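Local coordinates for protein 4-aminobutyrate transaminase (Acinetobacter baumannii, PDB 6WOP) that probably catalyses the pyridoxal-phosphate-dependent transfer of the amino group of 4-aminobutyrate to 2-oxoglutarate, at residues A[43-51]-A[375-383]; A[325-336]-A[350-359]. All coordinates share one frame; numbering follows the deposited sequence.

Contact 1 of 2, residues A[43-51]-A[375-383]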
loop_
_atom_site.group_PDB
_atom_site.type_symbol
_atom_site.label_atom_id
_atom_site.label_comp_id
_atom_site.label_asym_id
_atom_site.label_seq_id
_atom_site.Cartn_x
_atom_site.Cartn_y
_atom_site.Cartn_z
ATOM N N GLN A 43 38.799 31.276 5.598
ATOM C CA GLN A 43 39.132 29.888 5.886
ATOM C C GLN A 43 38.192 29.355 6.966
ATOM O O GLN A 43 37.920 30.052 7.957
ATOM C CB GLN A 43 40.583 29.842 6.386
ATOM C CG GLN A 43 41.388 28.716 5.846
ATOM C CD GLN A 43 42.872 28.827 6.207
ATOM O OE1 GLN A 43 43.655 29.536 5.557
ATOM N NE2 GLN A 43 43.234 28.169 7.295
ATOM N N PHE A 44 37.713 28.117 6.782
ATOM C CA PHE A 44 36.845 27.437 7.743
ATOM C C PHE A 44 37.464 26.112 8.154
ATOM O O PHE A 44 38.056 25.408 7.326
ATOM C CB PHE A 44 35.469 27.165 7.169
ATOM C CG PHE A 44 34.673 28.391 6.960
ATOM C CD1 PHE A 44 34.758 29.064 5.761
ATOM C CD2 PHE A 44 33.853 28.908 7.986
ATOM C CE1 PHE A 44 34.048 30.215 5.557
ATOM C CE2 PHE A 44 33.130 30.063 7.776
ATOM C CZ PHE A 44 33.225 30.723 6.565
ATOM N N ILE A 45 37.391 25.796 9.435
ATOM C CA ILE A 45 37.844 24.484 9.885
ATOM C C ILE A 45 36.637 23.585 9.715
ATOM O O ILE A 45 35.545 23.930 10.164
ATOM C CB ILE A 45 38.328 24.515 11.346
ATOM C CG1 ILE A 45 39.582 25.380 11.484
ATOM C CG2 ILE A 45 38.451 23.073 11.935
ATOM C CD1 ILE A 45 39.984 25.750 12.952
ATOM N N ASP A 46 36.827 22.448 9.102
ATOM C CA ASP A 46 35.692 21.596 8.743
ATOM C C ASP A 46 35.433 20.571 9.851
ATOM O O ASP A 46 36.119 19.546 9.931
ATOM C CB ASP A 46 36.013 20.925 7.402
ATOM C CG ASP A 46 34.908 20.000 6.941
ATOM O OD1 ASP A 46 33.777 20.110 7.486
ATOM O OD2 ASP A 46 35.190 19.140 6.035
ATOM N N PHE A 47 34.405 20.795 10.669
ATOM C CA PHE A 47 33.906 19.726 11.531
ATOM C C PHE A 47 32.647 19.055 10.965
ATOM O O PHE A 47 31.883 18.443 11.730
ATOM C CB PHE A 47 33.569 20.248 12.922
ATOM C CG PHE A 47 34.784 20.394 13.874
ATOM C CD1 PHE A 47 36.088 20.316 13.398
ATOM C CD2 PHE A 47 34.583 20.616 15.232
ATOM C CE1 PHE A 47 37.210 20.471 14.257
ATOM C CE2 PHE A 47 35.699 20.735 16.095
ATOM C CZ PHE A 47 37.007 20.681 15.603
ATOM N N ALA A 48 32.405 19.180 9.663
ATOM C CA ALA A 48 31.239 18.572 9.013
ATOM C C ALA A 48 31.586 17.407 8.121
ATOM O O ALA A 48 30.774 16.482 7.988
ATOM C CB ALA A 48 30.501 19.608 8.149
ATOM N N GLY A 49 32.731 17.464 7.459
ATOM C CA GLY A 49 33.137 16.362 6.618
ATOM C C GLY A 49 32.142 16.081 5.512
ATOM O O GLY A 49 31.977 14.921 5.120
ATOM N N GLY A 50 31.451 17.107 5.016
ATOM C CA GLY A 50 30.412 16.859 4.011
ATOM C C GLY A 50 29.326 15.935 4.522
ATOM O O GLY A 50 28.682 15.248 3.721
ATOM N N ILE A 51 29.098 15.919 5.845
ATOM C CA ILE A 51 28.185 15.029 6.571
ATOM C C ILE A 51 28.734 13.616 6.523
ATOM O O ILE A 51 28.096 12.722 5.909
ATOM C CB ILE A 51 26.729 14.984 6.055
ATOM C CG1 ILE A 51 26.164 16.358 5.640
ATOM C CG2 ILE A 51 25.852 14.401 7.140
ATOM C CD1 ILE A 51 24.729 16.189 4.956
ATOM N N MET A 375 30.555 29.549 13.137
ATOM C CA MET A 375 30.599 29.954 11.736
ATOM C C MET A 375 31.251 31.327 11.585
ATOM O O MET A 375 32.072 31.518 10.685
ATOM C CB MET A 375 29.206 29.970 11.114
ATOM C CG MET A 375 29.278 30.176 9.605
ATOM S SD MET A 375 29.612 28.573 8.874
ATOM C CE MET A 375 27.933 27.864 9.238
ATOM N N GLU A 376 30.916 32.289 12.462
ATOM C CA GLU A 376 31.555 33.597 12.294
ATOM C C GLU A 376 33.008 33.576 12.720
ATOM O O GLU A 376 33.762 34.469 12.323
ATOM C CB GLU A 376 30.808 34.725 13.064
ATOM C CG GLU A 376 29.281 34.583 13.014
ATOM C CD GLU A 376 28.507 35.036 14.281
ATOM O OE1 GLU A 376 27.422 34.487 14.576
ATOM O OE2 GLU A 376 28.972 35.998 14.960
ATOM N N ASN A 377 33.478 32.542 13.417
ATOM C CA ASN A 377 34.899 32.488 13.753
ATOM C C ASN A 377 35.643 31.347 13.054
ATOM O O ASN A 377 36.694 30.902 13.535
ATOM C CB ASN A 377 35.101 32.430 15.268
ATOM C CG ASN A 377 34.702 33.716 15.936
ATOM O OD1 ASN A 377 35.469 34.662 15.985
ATOM N ND2 ASN A 377 33.473 33.786 16.386
ATOM N N GLY A 378 35.159 30.927 11.884
ATOM C CA GLY A 378 35.921 30.024 11.025
ATOM C C GLY A 378 35.837 28.556 11.382
ATOM O O GLY A 378 36.817 27.800 11.173
ATOM N N LEU A 379 34.690 28.117 11.879
ATOM C CA LEU A 379 34.475 26.734 12.298
ATOM C C LEU A 379 33.096 26.278 11.815
ATOM O O LEU A 379 32.086 26.875 12.158
ATOM C CB LEU A 379 34.619 26.595 13.834
ATOM C CG LEU A 379 34.328 25.160 14.290
ATOM C CD1 LEU A 379 35.398 24.080 13.715
ATOM C CD2 LEU A 379 34.151 25.119 15.811
ATOM N N LEU A 380 33.052 25.235 10.988
ATOM C CA LEU A 380 31.815 24.749 10.395
ATOM C C LEU A 380 31.291 23.604 11.239
ATOM O O LEU A 380 31.915 22.537 11.265
ATOM C CB LEU A 380 32.082 24.269 8.961
ATOM C CG LEU A 380 30.929 23.557 8.212
ATOM C CD1 LEU A 380 29.710 24.462 8.121
ATOM C CD2 LEU A 380 31.349 23.159 6.799
ATOM N N LEU A 381 30.101 23.791 11.847
ATOM C CA LEU A 381 29.466 22.830 12.747
ATOM C C LEU A 381 28.104 22.409 12.229
ATOM O O LEU A 381 27.350 23.252 11.731
ATOM C CB LEU A 381 29.241 23.448 14.164
ATOM C CG LEU A 381 30.489 23.771 15.004
ATOM C CD1 LEU A 381 30.145 24.432 16.390
ATOM C CD2 LEU A 381 31.261 22.460 15.166
ATOM N N LEU A 382 27.766 21.119 12.401
ATOM C CA LEU A 382 26.432 20.609 12.079
ATOM C C LEU A 382 25.585 20.327 13.320
ATOM O O LEU A 382 26.101 19.860 14.341
ATOM C CB LEU A 382 26.523 19.317 11.290
ATOM C CG LEU A 382 27.375 19.333 10.009
ATOM C CD1 LEU A 382 27.482 17.902 9.535
ATOM C CD2 LEU A 382 26.734 20.235 8.954
ATOM N N THR A 383 24.265 20.510 13.180
ATOM C CA THR A 383 23.311 20.079 14.208
ATOM C C THR A 383 22.513 18.851 13.756
ATOM O O THR A 383 22.602 18.383 12.619
ATOM C CB THR A 383 22.344 21.197 14.599
ATOM O OG1 THR A 383 21.597 21.621 13.446
ATOM C CG2 THR A 383 23.111 22.385 15.252
HETATM O O HOH W 1 39.293 28.970 10.445
HETATM O O HOH W 2 29.858 19.678 13.500
#
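I45 and D46 pair in parallel with L379 and L380, joining an N-terminal strand to one that follows helix 364-376 near the C-terminus, within the mixed sheet of this class-III aminotransferase. Three backbone hydrogen bonds carry the pairing. I45 N donates to G378 O (2.7 Å), L380 N to I45 O (2.9 Å), and F47 N to L380 O with a more bent N-H...O angle of 136°. Waters extend the seam at both ends: one donates to Q43 O and G378 O, the other bridges F47 O and L382 N. G378, with positive phi, is the C-prime residue of the Schellman motif that ends the helix, so the same glycine closes the helix and offers its carbonyl to the strand.

Apolar contacts fall on two faces. Beside I45, the F47 ring receives CD1 of L379 almost over its centre, 3.7 Å from the centroid and 10° off the normal, a CH-pi contact; L381 CD2 meets the ring obliquely. The same L379 methyl also touches I45 CG2; it is put there by a chi1 of 177°, which turns CG away from the backbone N, together with the bend at chi2. On the L380 face, A48 CB sits against CG of L382 (3.6 Å) and CD2 of L380. The second subunit packs here too, its T82 on L380 and its V81 on L382.

F44 makes a Met-aromatic contact with M375, whose SD lies obliquely to the ring, while M375 O approaches the ring edge near its plane; W26 stacks on F44.

D46 OD1 accepts from A48 N (2.7 Å), an Asx turn, and from G49 N (2.8 Å), which completes an Asx motif, both donors coming from the same face of the carboxylate.

Contact 2 of 2, residues A[325-336]-A[350-359]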
loop_
_atom_site.group_PDB
_atom_site.type_symbol
_atom_site.label_atom_id
_atom_site.label_comp_id
_atom_site.label_asym_id
_atom_site.label_seq_id
_atom_site.Cartn_x
_atom_site.Cartn_y
_atom_site.Cartn_z
ATOM N N ALA A 325 40.748 8.113 15.182
ATOM C CA ALA A 325 39.354 8.368 15.575
ATOM C C ALA A 325 39.198 8.257 17.085
ATOM O O ALA A 325 38.510 9.079 17.720
ATOM C CB ALA A 325 38.414 7.383 14.879
ATOM N N ASN A 326 39.806 7.231 17.684
ATOM C CA ASN A 326 39.677 7.107 19.137
ATOM C C ASN A 326 40.389 8.244 19.863
ATOM O O ASN A 326 39.858 8.787 20.850
ATOM C CB ASN A 326 40.203 5.752 19.592
ATOM C CG ASN A 326 39.259 4.638 19.188
ATOM O OD1 ASN A 326 38.050 4.843 19.157
ATOM N ND2 ASN A 326 39.799 3.467 18.859
ATOM N N GLU A 327 41.589 8.610 19.402
ATOM C CA GLU A 327 42.366 9.689 20.030
ATOM C C GLU A 327 41.687 11.043 19.900
ATOM O O GLU A 327 41.615 11.802 20.875
ATOM C CB GLU A 327 43.781 9.786 19.422
ATOM C CG GLU A 327 44.630 8.613 19.727
ATOM C CD GLU A 327 45.802 8.408 18.748
ATOM O OE1 GLU A 327 46.116 9.296 17.878
ATOM O OE2 GLU A 327 46.387 7.300 18.864
ATOM N N LEU A 328 41.273 11.409 18.689
ATOM C CA LEU A 328 40.558 12.669 18.527
ATOM C C LEU A 328 39.237 12.653 19.317
ATOM O O LEU A 328 38.868 13.646 19.951
ATOM C CB LEU A 328 40.300 12.932 17.040
ATOM C CG LEU A 328 41.473 13.236 16.092
ATOM C CD1 LEU A 328 41.014 13.046 14.665
ATOM C CD2 LEU A 328 41.954 14.641 16.254
ATOM N N GLY A 329 38.468 11.563 19.236
ATOM C CA GLY A 329 37.227 11.546 19.992
ATOM C C GLY A 329 37.458 11.714 21.479
ATOM O O GLY A 329 36.704 12.412 22.163
ATOM N N ALA A 330 38.483 11.050 22.013
ATOM C CA ALA A 330 38.746 11.180 23.430
ATOM C C ALA A 330 39.014 12.641 23.792
ATOM O O ALA A 330 38.533 13.132 24.828
ATOM C CB ALA A 330 39.919 10.279 23.838
ATOM N N GLU A 331 39.779 13.354 22.943
ATOM C CA GLU A 331 40.153 14.734 23.212
ATOM C C GLU A 331 38.955 15.659 23.093
ATOM O O GLU A 331 38.779 16.585 23.918
ATOM C CB GLU A 331 41.269 15.180 22.260
ATOM C CG GLU A 331 41.716 16.597 22.557
ATOM C CD GLU A 331 42.927 17.061 21.765
ATOM O OE1 GLU A 331 43.332 18.223 21.993
ATOM O OE2 GLU A 331 43.466 16.285 20.955
ATOM N N LEU A 332 38.118 15.430 22.066
ATOM C CA LEU A 332 36.874 16.177 21.989
ATOM C C LEU A 332 35.961 15.892 23.188
ATOM O O LEU A 332 35.305 16.812 23.695
ATOM C CB LEU A 332 36.155 15.874 20.671
ATOM C CG LEU A 332 34.675 16.306 20.560
ATOM C CD1 LEU A 332 34.489 17.776 20.785
ATOM C CD2 LEU A 332 34.116 15.954 19.162
ATOM N N VAL A 333 35.863 14.635 23.646
ATOM C CA VAL A 333 34.972 14.366 24.774
ATOM C C VAL A 333 35.456 15.097 26.032
ATOM O O VAL A 333 34.662 15.708 26.757
ATOM C CB VAL A 333 34.813 12.845 24.992
ATOM C CG1 VAL A 333 34.234 12.520 26.360
ATOM C CG2 VAL A 333 33.836 12.255 23.975
ATOM N N ALA A 334 36.771 15.097 26.293
ATOM C CA ALA A 334 37.261 15.821 27.461
ATOM C C ALA A 334 36.933 17.306 27.367
ATOM O O ALA A 334 36.694 17.951 28.390
ATOM C CB ALA A 334 38.768 15.616 27.622
ATOM N N THR A 335 37.018 17.893 26.164
ATOM C CA THR A 335 36.620 19.289 25.978
ATOM C C THR A 335 35.127 19.492 26.276
ATOM O O THR A 335 34.742 20.473 26.914
ATOM C CB THR A 335 36.950 19.717 24.550
ATOM O OG1 THR A 335 38.344 19.964 24.479
ATOM C CG2 THR A 335 36.309 21.007 24.178
ATOM N N LEU A 336 34.269 18.584 25.796
ATOM C CA LEU A 336 32.841 18.702 26.075
ATOM C C LEU A 336 32.564 18.582 27.568
ATOM O O LEU A 336 31.648 19.235 28.101
ATOM C CB LEU A 336 32.086 17.630 25.303
ATOM C CG LEU A 336 32.251 17.854 23.789
ATOM C CD1 LEU A 336 31.487 16.778 23.113
ATOM C CD2 LEU A 336 31.634 19.148 23.422
ATOM N N ILE A 350 26.398 13.941 26.599
ATOM C CA ILE A 350 27.543 13.785 25.709
ATOM C C ILE A 350 27.521 12.336 25.244
ATOM O O ILE A 350 27.440 11.432 26.074
ATOM C CB ILE A 350 28.864 14.117 26.404
ATOM C CG1 ILE A 350 28.884 15.614 26.832
ATOM C CG2 ILE A 350 30.012 13.787 25.445
ATOM C CD1 ILE A 350 29.999 16.069 27.815
ATOM N N ARG A 351 27.488 12.106 23.931
ATOM C CA ARG A 351 27.436 10.745 23.412
ATOM C C ARG A 351 28.636 10.514 22.517
ATOM O O ARG A 351 29.053 11.426 21.806
ATOM C CB ARG A 351 26.159 10.493 22.617
ATOM C CG ARG A 351 24.932 10.641 23.539
ATOM C CD ARG A 351 23.629 10.332 22.823
ATOM N NE ARG A 351 23.149 11.399 21.926
ATOM C CZ ARG A 351 22.398 12.441 22.290
ATOM N NH1 ARG A 351 22.039 12.625 23.572
ATOM N NH2 ARG A 351 22.015 13.314 21.361
ATOM N N ALA A 352 29.161 9.291 22.499
ATOM C CA ALA A 352 30.435 9.104 21.792
ATOM C C ALA A 352 30.669 7.631 21.494
ATOM O O ALA A 352 30.550 6.777 22.391
ATOM C CB ALA A 352 31.587 9.621 22.625
ATOM N N LEU A 353 31.025 7.331 20.253
ATOM C CA LEU A 353 31.727 6.084 19.964
ATOM C C LEU A 353 32.853 6.430 18.997
ATOM O O LEU A 353 32.568 6.889 17.891
ATOM C CB LEU A 353 30.785 5.040 19.371
ATOM C CG LEU A 353 31.474 3.681 19.224
ATOM C CD1 LEU A 353 31.829 3.119 20.564
ATOM C CD2 LEU A 353 30.554 2.735 18.441
ATOM N N GLY A 354 34.118 6.315 19.443
ATOM C CA GLY A 354 35.203 6.697 18.541
ATOM C C GLY A 354 35.132 8.192 18.285
ATOM O O GLY A 354 35.088 9.006 19.217
ATOM N N SER A 355 35.096 8.559 17.005
ATOM C CA SER A 355 34.899 9.971 16.692
ATOM C C SER A 355 33.550 10.200 16.042
ATOM O O SER A 355 33.343 11.229 15.409
ATOM C CB SER A 355 36.036 10.515 15.802
ATOM O OG SER A 355 37.175 10.912 16.607
ATOM N N MET A 356 32.579 9.346 16.396
ATOM C CA MET A 356 31.168 9.671 16.237
ATOM C C MET A 356 30.732 10.240 17.587
ATOM O O MET A 356 30.312 9.494 18.484
ATOM C CB MET A 356 30.357 8.445 15.829
ATOM C CG MET A 356 29.432 8.736 14.710
ATOM S SD MET A 356 28.691 7.287 14.045
ATOM C CE MET A 356 27.304 8.081 13.283
ATOM N N VAL A 357 30.891 11.571 17.741
ATOM C CA VAL A 357 30.694 12.292 19.000
ATOM C C VAL A 357 29.666 13.395 18.800
ATOM O O VAL A 357 29.689 14.095 17.779
ATOM C CB VAL A 357 32.010 12.929 19.532
ATOM C CG1 VAL A 357 31.768 13.643 20.922
ATOM C CG2 VAL A 357 33.097 11.909 19.639
ATOM N N ALA A 358 28.821 13.599 19.816
ATOM C CA ALA A 358 27.815 14.653 19.784
ATOM C C ALA A 358 27.619 15.221 21.178
ATOM O O ALA A 358 27.760 14.510 22.171
ATOM C CB ALA A 358 26.471 14.129 19.277
ATOM N N VAL A 359 27.194 16.487 21.241
ATOM C CA VAL A 359 26.799 17.134 22.491
ATOM C C VAL A 359 25.347 17.604 22.358
ATOM O O VAL A 359 24.967 18.190 21.337
ATOM C CB VAL A 359 27.727 18.292 22.867
ATOM C CG1 VAL A 359 27.622 19.446 21.873
ATOM C CG2 VAL A 359 27.434 18.743 24.310
#
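S355 OG donates a short hydrogen bond to A325 O, 2.5 Å long, in the carbonyl plane and on a lone pair, with a C=O...O angle of 123°. Its chi1 of -84° places the hydroxyl beside the serine's own backbone N and anti to the carbonyl carbon, facing the helix. A325 O also accepts the helical bond from G329 N, which gives this carbonyl two donors. At G329 the lack of a side chain lets the hairpin come close: G354 O meets G329 CA at 3.4 Å in a nearly straight CA-H...O contact. N326 OD1 lies against G354 CA.

Further along the helix the contact turns apolar. V357 is central to it: L332 CD2 reaches its CB at 3.7 Å, the two side chains passing alongside each other, pointing opposite ways, and L336 CD1 touches its CG1 at 3.8 Å. V333 CG2 touches both that CG1 and A352 CB, the latter at 3.7 Å. L336 fills the far end, its CB against I350 CD1 (3.6 Å) and its CD2 against V359 CB.

Helix 321-342 thus lies along a beta hairpin at one border of the mixed sheet, its 325-336 segment running 11° from strand 356-359 and antiparallel to strand 350-353. A type II' turn from L353 to M356 links the strands, with G354 taking the positive phi.

Outside this layer, Y395 OH hydrogen-bonds S355 OG, and R248 binds the serine's backbone O. Helix 401-416 packs alongside through F404, which touches L328 and L332, and L408, which touches L332. E331 forms a salt bridge to R405 of that helix.

Overall arrangement
Both contacts belong to the same mixed sheet, in which strand 390-393 lies between strands 379-384 and 356-361. Their centres are about 16 Å apart and their nearest atoms about 6 Å, without touching. F393 of the intervening strand bridges the gap: the side chains of F47 and L381 of contact 1 and of L332 of contact 2 all touch it. Along the chain, contact 2 is nested inside the loop that contact 1 closes, and helix 364-376 leads from strand 356-361 to strand 379-384. Contact 1 also adjoins the second subunit, and its I51 O accepts a hydrogen bond from K269 NZ, probably the cofactor lysine of this family; contact 2 touches no other chain.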